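PDB 4OO3: hypothetical protein from Parabacteroides merdae, which probably acts as an oxidoreductase that binds a nicotinamide dinucleotide in a Rossmann-fold domain, its substrate and reaction unknown. Local coordinates for residues Lys241-Ile246 against Tyr292-Val297; Met144-Met149 against Gly400-His405; Ala182-Ser187 against Thr298-Val303. All coordinates share one frame; numbering follows the deposited sequence.

Interaction 1: residues Lys241-Ile246 against Tyr292-Val297; sequences KDIELI and YKIKGV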
loop_
_atom_site.group_PDB
_atom_site.type_symbol
_atom_site.label_atom_id
_atom_site.label_comp_id
_atom_site.label_asym_id
_atom_site.label_seq_id
_atom_site.Cartn_x
_atom_site.Cartn_y
_atom_site.Cartn_z
ATOM N N LYS A 241 14.908 -7.340 16.500
ATOM C CA LYS A 241 14.607 -8.405 17.456
ATOM C C LYS A 241 13.380 -9.247 17.124
ATOM O O LYS A 241 13.315 -10.399 17.517
ATOM C CB LYS A 241 14.419 -7.798 18.848
ATOM C CG LYS A 241 15.677 -7.137 19.382
ATOM C CD LYS A 241 15.480 -6.597 20.787
ATOM C CE LYS A 241 16.798 -6.089 21.354
ATOM N NZ LYS A 241 16.657 -5.602 22.752
ATOM N N ASP A 242 12.407 -8.679 16.419
ATOM C CA ASP A 242 11.092 -9.302 16.301
ATOM C C ASP A 242 10.847 -10.019 14.978
ATOM O O ASP A 242 9.860 -10.744 14.848
ATOM C CB ASP A 242 10.008 -8.238 16.491
ATOM C CG ASP A 242 10.010 -7.633 17.890
ATOM O OD1 ASP A 242 10.413 -8.322 18.845
ATOM O OD2 ASP A 242 9.596 -6.459 18.032
ATOM N N ILE A 243 11.727 -9.811 14.001
ATOM C CA ILE A 243 11.515 -10.338 12.659
ATOM C C ILE A 243 12.595 -11.341 12.298
ATOM O O ILE A 243 13.782 -11.032 12.343
ATOM C CB ILE A 243 11.507 -9.223 11.587
ATOM C CG1 ILE A 243 10.434 -8.172 11.891
ATOM C CG2 ILE A 243 11.288 -9.811 10.200
ATOM C CD1 ILE A 243 9.008 -8.678 11.787
ATOM N N GLU A 244 12.157 -12.536 11.921
ATOM C CA GLU A 244 13.030 -13.578 11.414
ATOM C C GLU A 244 12.445 -14.060 10.097
ATOM O O GLU A 244 11.315 -14.550 10.063
ATOM C CB GLU A 244 13.096 -14.745 12.407
ATOM C CG GLU A 244 14.089 -15.842 12.031
ATOM C CD GLU A 244 13.926 -17.121 12.848
ATOM O OE1 GLU A 244 13.179 -17.134 13.849
ATOM O OE2 GLU A 244 14.553 -18.131 12.477
ATOM N N LEU A 245 13.200 -13.936 9.012
ATOM C CA LEU A 245 12.725 -14.462 7.736
ATOM C C LEU A 245 12.963 -15.952 7.679
ATOM O O LEU A 245 14.020 -16.435 8.077
ATOM C CB LEU A 245 13.381 -13.771 6.541
ATOM C CG LEU A 245 12.727 -12.433 6.206
ATOM C CD1 LEU A 245 13.391 -11.300 6.972
ATOM C CD2 LEU A 245 12.775 -12.183 4.714
ATOM N N ILE A 246 11.966 -16.664 7.173
ATOM C CA ILE A 246 11.988 -18.107 7.108
ATOM C C ILE A 246 12.165 -18.561 5.661
ATOM O O ILE A 246 13.033 -19.377 5.374
ATOM C CB ILE A 246 10.686 -18.684 7.694
ATOM C CG1 ILE A 246 10.503 -18.217 9.144
ATOM C CG2 ILE A 246 10.666 -20.201 7.595
ATOM C CD1 ILE A 246 11.619 -18.615 10.089
ATOM N N TYR A 292 7.708 -15.438 7.205
ATOM C CA TYR A 292 8.530 -14.848 8.241
ATOM C C TYR A 292 7.853 -14.963 9.594
ATOM O O TYR A 292 6.631 -15.119 9.684
ATOM C CB TYR A 292 8.813 -13.379 7.926
ATOM C CG TYR A 292 7.582 -12.491 7.850
ATOM C CD1 TYR A 292 6.797 -12.456 6.703
ATOM C CD2 TYR A 292 7.217 -11.669 8.915
ATOM C CE1 TYR A 292 5.676 -11.639 6.625
ATOM C CE2 TYR A 292 6.101 -10.848 8.844
ATOM C CZ TYR A 292 5.334 -10.835 7.697
ATOM O OH TYR A 292 4.218 -10.024 7.611
ATOM N N LYS A 293 8.657 -14.880 10.644
ATOM C CA LYS A 293 8.135 -14.822 11.999
ATOM C C LYS A 293 8.173 -13.382 12.481
ATOM O O LYS A 293 9.180 -12.690 12.316
ATOM C CB LYS A 293 8.929 -15.734 12.928
ATOM C CG LYS A 293 8.582 -17.197 12.730
ATOM C CD LYS A 293 9.387 -18.123 13.620
ATOM C CE LYS A 293 8.766 -19.512 13.618
ATOM N NZ LYS A 293 9.720 -20.560 14.063
ATOM N N ILE A 294 7.052 -12.936 13.041
ATOM C CA ILE A 294 6.947 -11.625 13.655
ATOM C C ILE A 294 6.517 -11.839 15.105
ATOM O O ILE A 294 5.394 -12.273 15.370
ATOM C CB ILE A 294 5.982 -10.685 12.888
ATOM C CG1 ILE A 294 5.617 -9.476 13.757
ATOM C CG2 ILE A 294 4.716 -11.409 12.457
ATOM C CD1 ILE A 294 5.042 -8.314 12.985
ATOM N N LYS A 295 7.434 -11.552 16.031
ATOM C CA LYS A 295 7.239 -11.807 17.457
ATOM C C LYS A 295 6.739 -13.224 17.708
ATOM O O LYS A 295 5.774 -13.431 18.444
ATOM C CB LYS A 295 6.279 -10.783 18.074
ATOM C CG LYS A 295 6.644 -9.352 17.729
ATOM C CD LYS A 295 6.508 -8.400 18.900
ATOM C CE LYS A 295 5.063 -8.068 19.202
ATOM N NZ LYS A 295 4.867 -7.889 20.666
ATOM N N GLY A 296 7.397 -14.192 17.076
ATOM C CA GLY A 296 7.099 -15.610 17.293
ATOM C C GLY A 296 5.980 -16.161 16.427
ATOM O O GLY A 296 5.797 -17.373 16.370
ATOM N N VAL A 297 5.240 -15.280 15.748
ATOM C CA VAL A 297 4.088 -15.674 14.934
ATOM C C VAL A 297 4.514 -15.823 13.480
ATOM O O VAL A 297 5.039 -14.883 12.897
ATOM C CB VAL A 297 2.957 -14.622 15.013
ATOM C CG1 VAL A 297 1.761 -15.050 14.171
ATOM C CG2 VAL A 297 2.544 -14.397 16.456
HETATM O O HOH W 1 9.614 -13.596 15.396
HETATM O O HOH W 2 6.914 -5.561 19.992
#

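Interaction 2: residues Met144-Met149 against Gly400-His405; sequences MLYDIM and GQVTEH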
loop_
_atom_site.group_PDB
_atom_site.type_symbol
_atom_site.label_atom_id
_atom_site.label_comp_id
_atom_site.label_asym_id
_atom_site.label_seq_id
_atom_site.Cartn_x
_atom_site.Cartn_y
_atom_site.Cartn_z
HETATM N N MSE A 144 8.543 15.230 8.983
HETATM C CA MSE A 144 7.885 13.951 8.868
HETATM C C MSE A 144 8.185 13.300 7.555
HETATM O O MSE A 144 8.237 13.961 6.523
HETATM C CB MSE A 144 6.385 14.145 8.962
HETATM C CG MSE A 144 5.915 13.918 10.391
HETATM SE SE MSE A 144 4.006 14.370 10.468
HETATM C CE MSE A 144 3.446 13.106 9.088
ATOM N N LEU A 145 8.392 11.989 7.611
ATOM C CA LEU A 145 8.418 11.123 6.438
ATOM C C LEU A 145 7.297 10.110 6.634
ATOM O O LEU A 145 7.231 9.462 7.672
ATOM C CB LEU A 145 9.779 10.406 6.324
ATOM C CG LEU A 145 9.923 9.305 5.263
ATOM C CD1 LEU A 145 9.575 9.811 3.867
ATOM C CD2 LEU A 145 11.334 8.747 5.278
ATOM N N TYR A 146 6.418 9.976 5.647
ATOM C CA TYR A 146 5.262 9.082 5.767
ATOM C C TYR A 146 4.972 8.401 4.444
ATOM O O TYR A 146 5.165 9.001 3.387
ATOM C CB TYR A 146 4.039 9.880 6.206
ATOM C CG TYR A 146 2.955 9.074 6.880
ATOM C CD1 TYR A 146 3.253 8.216 7.927
ATOM C CD2 TYR A 146 1.622 9.205 6.507
ATOM C CE1 TYR A 146 2.263 7.489 8.564
ATOM C CE2 TYR A 146 0.626 8.475 7.142
ATOM C CZ TYR A 146 0.960 7.620 8.167
ATOM O OH TYR A 146 -0.001 6.895 8.813
ATOM N N ASP A 147 4.526 7.148 4.498
ATOM C CA ASP A 147 4.020 6.490 3.299
ATOM C C ASP A 147 2.504 6.277 3.347
ATOM O O ASP A 147 1.842 6.657 4.301
ATOM C CB ASP A 147 4.812 5.210 2.945
ATOM C CG ASP A 147 4.704 4.107 3.987
ATOM O OD1 ASP A 147 3.910 4.206 4.952
ATOM O OD2 ASP A 147 5.432 3.106 3.809
ATOM N N ILE A 148 1.965 5.691 2.287
ATOM C CA ILE A 148 0.535 5.659 2.063
ATOM C C ILE A 148 -0.001 4.225 2.126
ATOM O O ILE A 148 -0.024 3.515 1.117
ATOM C CB ILE A 148 0.212 6.322 0.707
ATOM C CG1 ILE A 148 0.770 7.753 0.699
ATOM C CG2 ILE A 148 -1.293 6.319 0.458
ATOM C CD1 ILE A 148 0.797 8.417 -0.661
HETATM N N MSE A 149 -0.416 3.818 3.329
HETATM C CA MSE A 149 -1.002 2.502 3.577
HETATM C C MSE A 149 -2.514 2.612 3.532
HETATM O O MSE A 149 -3.175 2.772 4.555
HETATM C CB MSE A 149 -0.549 1.969 4.941
HETATM C CG MSE A 149 0.965 1.818 5.045
HETATM SE SE MSE A 149 1.571 0.347 3.890
HETATM C CE MSE A 149 2.387 1.376 2.439
ATOM N N GLY A 400 -7.596 9.272 0.353
ATOM C CA GLY A 400 -7.911 10.573 0.941
ATOM C C GLY A 400 -7.823 10.581 2.457
ATOM O O GLY A 400 -7.380 11.563 3.044
ATOM N N GLN A 401 -8.229 9.480 3.090
ATOM C CA GLN A 401 -8.159 9.372 4.542
ATOM C C GLN A 401 -6.710 9.419 5.019
ATOM O O GLN A 401 -6.412 10.052 6.030
ATOM C CB GLN A 401 -8.818 8.081 5.033
ATOM C CG GLN A 401 -10.330 8.081 4.973
ATOM C CD GLN A 401 -10.914 6.722 5.327
ATOM O OE1 GLN A 401 -10.651 6.188 6.410
ATOM N NE2 GLN A 401 -11.708 6.152 4.417
ATOM N N VAL A 402 -5.819 8.756 4.282
ATOM C CA VAL A 402 -4.395 8.766 4.609
ATOM C C VAL A 402 -3.835 10.176 4.479
ATOM O O VAL A 402 -3.110 10.644 5.359
ATOM C CB VAL A 402 -3.571 7.804 3.715
ATOM C CG1 VAL A 402 -2.094 7.843 4.096
ATOM C CG2 VAL A 402 -4.095 6.379 3.832
ATOM N N THR A 403 -4.169 10.850 3.383
ATOM C CA THR A 403 -3.690 12.216 3.143
ATOM C C THR A 403 -4.135 13.158 4.263
ATOM O O THR A 403 -3.330 13.933 4.778
ATOM C CB THR A 403 -4.158 12.748 1.770
ATOM O OG1 THR A 403 -3.811 11.806 0.747
ATOM C CG2 THR A 403 -3.510 14.067 1.450
ATOM N N GLU A 404 -5.410 13.063 4.643
ATOM C CA GLU A 404 -5.972 13.821 5.772
ATOM C C GLU A 404 -5.262 13.519 7.080
ATOM O O GLU A 404 -4.972 14.433 7.854
ATOM C CB GLU A 404 -7.449 13.495 5.962
ATOM C CG GLU A 404 -8.360 14.046 4.884
ATOM C CD GLU A 404 -9.763 13.470 4.968
ATOM O OE1 GLU A 404 -10.276 13.310 6.100
ATOM O OE2 GLU A 404 -10.345 13.167 3.900
ATOM N N HIS A 405 -5.001 12.235 7.329
ATOM C CA HIS A 405 -4.252 11.813 8.515
ATOM C C HIS A 405 -2.871 12.471 8.513
ATOM O O HIS A 405 -2.425 12.982 9.538
ATOM C CB HIS A 405 -4.158 10.277 8.592
ATOM C CG HIS A 405 -3.380 9.766 9.772
ATOM N ND1 HIS A 405 -2.019 9.539 9.729
ATOM C CD2 HIS A 405 -3.775 9.416 11.023
ATOM C CE1 HIS A 405 -1.606 9.087 10.901
ATOM N NE2 HIS A 405 -2.653 9.001 11.703
#

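Interaction 3: residues Ala182-Ser187 against Thr298-Val303; sequences AIVKES and TAKVSV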
loop_
_atom_site.group_PDB
_atom_site.type_symbol
_atom_site.label_atom_id
_atom_site.label_comp_id
_atom_site.label_asym_id
_atom_site.label_seq_id
_atom_site.Cartn_x
_atom_site.Cartn_y
_atom_site.Cartn_z
ATOM N N ALA A 182 0.188 -18.984 10.922
ATOM C CA ALA A 182 -0.999 -18.524 11.645
ATOM C C ALA A 182 -1.643 -17.321 10.961
ATOM O O ALA A 182 -2.806 -17.011 11.206
ATOM C CB ALA A 182 -0.640 -18.177 13.086
ATOM N N ILE A 183 -0.876 -16.630 10.122
ATOM C CA ILE A 183 -1.387 -15.502 9.361
ATOM C C ILE A 183 -0.973 -15.727 7.913
ATOM O O ILE A 183 0.183 -16.046 7.640
ATOM C CB ILE A 183 -0.873 -14.150 9.911
ATOM C CG1 ILE A 183 -1.259 -13.998 11.388
ATOM C CG2 ILE A 183 -1.450 -12.995 9.109
ATOM C CD1 ILE A 183 -0.731 -12.744 12.058
ATOM N N VAL A 184 -1.937 -15.605 6.999
ATOM C CA VAL A 184 -1.725 -15.882 5.579
ATOM C C VAL A 184 -2.482 -14.843 4.752
ATOM O O VAL A 184 -3.677 -14.683 4.950
ATOM C CB VAL A 184 -2.240 -17.289 5.208
ATOM C CG1 VAL A 184 -2.087 -17.542 3.713
ATOM C CG2 VAL A 184 -1.506 -18.367 6.004
ATOM N N LYS A 185 -1.786 -14.146 3.844
ATOM C CA LYS A 185 -2.406 -13.169 2.917
ATOM C C LYS A 185 -1.902 -13.347 1.485
ATOM O O LYS A 185 -0.702 -13.260 1.220
ATOM C CB LYS A 185 -2.133 -11.734 3.360
ATOM C CG LYS A 185 -2.739 -11.422 4.709
ATOM C CD LYS A 185 -2.523 -9.981 5.136
ATOM C CE LYS A 185 -3.015 -9.782 6.560
ATOM N NZ LYS A 185 -4.493 -9.914 6.673
ATOM N N GLU A 186 -2.828 -13.597 0.569
ATOM C CA GLU A 186 -2.481 -13.908 -0.809
ATOM C C GLU A 186 -3.315 -13.042 -1.744
ATOM O O GLU A 186 -4.541 -13.034 -1.653
ATOM C CB GLU A 186 -2.729 -15.390 -1.086
ATOM C CG GLU A 186 -1.829 -16.321 -0.281
ATOM C CD GLU A 186 -2.230 -17.784 -0.389
ATOM O OE1 GLU A 186 -3.435 -18.098 -0.228
ATOM O OE2 GLU A 186 -1.330 -18.624 -0.616
ATOM N N SER A 187 -2.644 -12.304 -2.625
ATOM C CA SER A 187 -3.316 -11.420 -3.569
ATOM C C SER A 187 -2.933 -11.780 -4.991
ATOM O O SER A 187 -1.789 -12.144 -5.256
ATOM C CB SER A 187 -2.941 -9.963 -3.305
ATOM O OG SER A 187 -3.152 -9.624 -1.955
ATOM N N THR A 298 4.283 -16.996 12.897
ATOM C CA THR A 298 4.616 -17.223 11.498
ATOM C C THR A 298 3.543 -16.609 10.589
ATOM O O THR A 298 2.365 -16.965 10.670
ATOM C CB THR A 298 4.762 -18.721 11.175
ATOM O OG1 THR A 298 5.800 -19.294 11.981
ATOM C CG2 THR A 298 5.110 -18.918 9.711
ATOM N N ALA A 299 3.969 -15.676 9.742
ATOM C CA ALA A 299 3.101 -15.047 8.767
ATOM C C ALA A 299 3.552 -15.431 7.365
ATOM O O ALA A 299 4.728 -15.712 7.142
ATOM C CB ALA A 299 3.127 -13.537 8.940
ATOM N N LYS A 300 2.610 -15.455 6.429
ATOM C CA LYS A 300 2.914 -15.730 5.027
ATOM C C LYS A 300 2.203 -14.697 4.167
ATOM O O LYS A 300 0.990 -14.542 4.265
ATOM C CB LYS A 300 2.449 -17.137 4.650
ATOM C CG LYS A 300 2.303 -17.412 3.149
ATOM C CD LYS A 300 3.290 -18.449 2.636
ATOM C CE LYS A 300 2.989 -18.884 1.209
ATOM N NZ LYS A 300 1.663 -19.552 1.088
ATOM N N VAL A 301 2.951 -13.991 3.325
ATOM C CA VAL A 301 2.333 -13.074 2.376
ATOM C C VAL A 301 2.751 -13.414 0.959
ATOM O O VAL A 301 3.875 -13.861 0.725
ATOM C CB VAL A 301 2.650 -11.597 2.679
ATOM C CG1 VAL A 301 2.221 -11.245 4.094
ATOM C CG2 VAL A 301 4.124 -11.294 2.468
ATOM N N SER A 302 1.842 -13.183 0.017
ATOM C CA SER A 302 2.058 -13.572 -1.362
ATOM C C SER A 302 1.355 -12.619 -2.339
ATOM O O SER A 302 0.240 -12.150 -2.082
ATOM C CB SER A 302 1.552 -15.002 -1.556
ATOM O OG SER A 302 1.594 -15.374 -2.914
ATOM N N VAL A 303 2.020 -12.347 -3.462
ATOM C CA VAL A 303 1.489 -11.460 -4.490
ATOM C C VAL A 303 1.772 -12.041 -5.869
ATOM O O VAL A 303 2.908 -12.374 -6.183
ATOM C CB VAL A 303 2.105 -10.046 -4.415
ATOM C CG1 VAL A 303 1.557 -9.176 -5.539
ATOM C CG2 VAL A 303 1.819 -9.396 -3.063
HETATM O O HOH W 3 -0.697 -14.688 -4.129
#

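Interaction 1: residues Lys241-Ile246 against Tyr292-Val297
Asp-242 and Lys-295 both turn CG anti to the carbonyl carbon (chi1 -65° and -50°), and from there their side chains run side by side in the same direction. Lys-295 CD rests 3.7 Å from Asp-242 CG, a contact of the aliphatic chain with the carboxylate carbon. The main polar partners lie outside the pair, the backbone NH of Asp-238 for Asp-242 OD2 and Gln-235 OE1 for Lys-295 NZ; a water also links OD2 and NZ, themselves 5.6 Å apart, by weak bonds. Beyond this pair the strands run antiparallel. Glu-244 and Lys-293 form a hydrogen-bonded pair, Lys-293 N to Glu-244 O at 2.7 Å and Glu-244 N to Lys-293 O at 3.0 Å. Their side chains also lie alongside each other, yet Glu-244 OE1 stays 4.9 Å from Lys-293 NZ, so any electrostatic attraction is likely to act only at a distance. On the opposite face of the sheet Ile-243 CD1 packs on Ile-294 CB at 3.8 Å, and Leu-245 stands beside Tyr-292, where helices 220-231 and 419-439 close over the group. Asp-242 O is gripped twice: Lys-295 N donates to it at 2.8 Å, and a water donates to it at 2.9 Å. The same water accepts from Gly-296 N, tying the residue that leads into strand 243-255 to the turn. That turn, Ile-294 to Val-297, is of type I', typical of a two-residue beta hairpin, here joining strands 282-294 and 297-306, with strand 243-255 added antiparallel to strand 282-294 as the outermost strand of the mixed sheet.

Interaction 2: residues Met144-Met149 against Gly400-His405
Tyr-146 OH meets two helices at once: it is hydrogen-bonded to Glu-419 OE2 at the start of helix 419-439, and the imidazole of His-405, on helix 395-412, comes against it with CE1 at 3.4 Å. The two side chains cross at about a right angle. Their ring planes are inclined by only 28°, but the rings are slid so far apart, with the Tyr-146 and His-405 centroids separated by 5.7 Å, that they barely overlap; the approach is made by the phenol end and by the ND1-CE1 side of the imidazole. His-405 in turn meets the ring of Tyr-409, one turn further along its helix. Strand 145-147 is the last strand of the six-stranded parallel Rossmann sheet, bonded to strand 114-117, and helix 395-412, which belongs to the C-terminal family region, packs over the face of this border strand that carries Tyr-146, running nearly antiparallel to it. Val-402 reaches from the helix to the end of the strand. With CG1 anti to the backbone N (chi1 -180°), that methyl points into a corner lined by Ile-148 CG2 at 4.0 Å and by Tyr-146 CE2 at 4.1 Å, while the other methyl, CG2, lies 3.8 Å from Met-149 O. An alanine in place of Tyr-146 would probably leave Glu-419 OE2 without this hydroxyl partner and open a gap beside His-405 and Val-402. Asp-147 turns to the opposite side, where OD2 is held by a salt bridge from Lys-426 NZ and a hydrogen bond with Tyr-427 OH, both on helix 419-439.

Interaction 3: residues Ala182-Ser187 against Thr298-Val303
Peptide planes are the flat groups that join Ile-183 through Ser-187 to Ala-299 through Val-303, a parallel pair inside the mixed beta sheet of the C-terminal domain. Above one face of the sheet stand Val-184, Glu-186, Lys-300 and Ser-302; the other carries Ile-183, Lys-185, Ser-187, Ala-299, Val-301 and Val-303, and there helix 220-231 packs on Ile-183, Ser-187 and Val-301. The outer borders of the pair are taken by strands 316-322 and 282-294. Between the two strands the bonds interlock: Lys-300 N donates to Ile-183 O and Lys-185 N to Lys-300 O, each at 2.8 Å, and Ser-302 N and Ser-187 N carry the ladder onward. At its beginning Thr-298 O takes two donors, Ala-182 N at 3.0 Å and, weakly, Ile-183 N at 3.3 Å. Lys-185 sends its amine away from the neighbouring strand to a salt bridge with Glu-230, and Ser-187 OG is bonded to His-317. On the Val-184 face, the chain of Lys-300, bent at chi2 and chi4, crosses obliquely to Glu-186 and brings NZ to 3.6 Å from OE2 in a long salt bridge. Glu-186 CG also leans on Ser-302 CB at 3.8 Å. Ser-302 OG lies anti to its backbone N (chi1 173°), where it holds a water at 2.7 Å that donates to Ser-187 O at 3.0 Å.

Along the chain the contacts are nested: interaction 1 lies within the loop closed by interaction 3, and both lie within the much longer loop closed by interaction 2. Interactions 1 and 3 share one mixed sheet, their centres about 13 Å apart, and meet where strands 282-294 and 297-306 run side by side; Tyr-292 O and Ala-299 N, 2.7 Å apart, probably form a hydrogen bond there. Interaction 2 lies about 26 Å from interaction 1 and 24 Å from interaction 3, centre to centre, and ties the Rossmann sheet to the C-terminal region. Helix 220-231 touches residues of all three, linking the sheet to the junction with the presumed dinucleotide-binding domain.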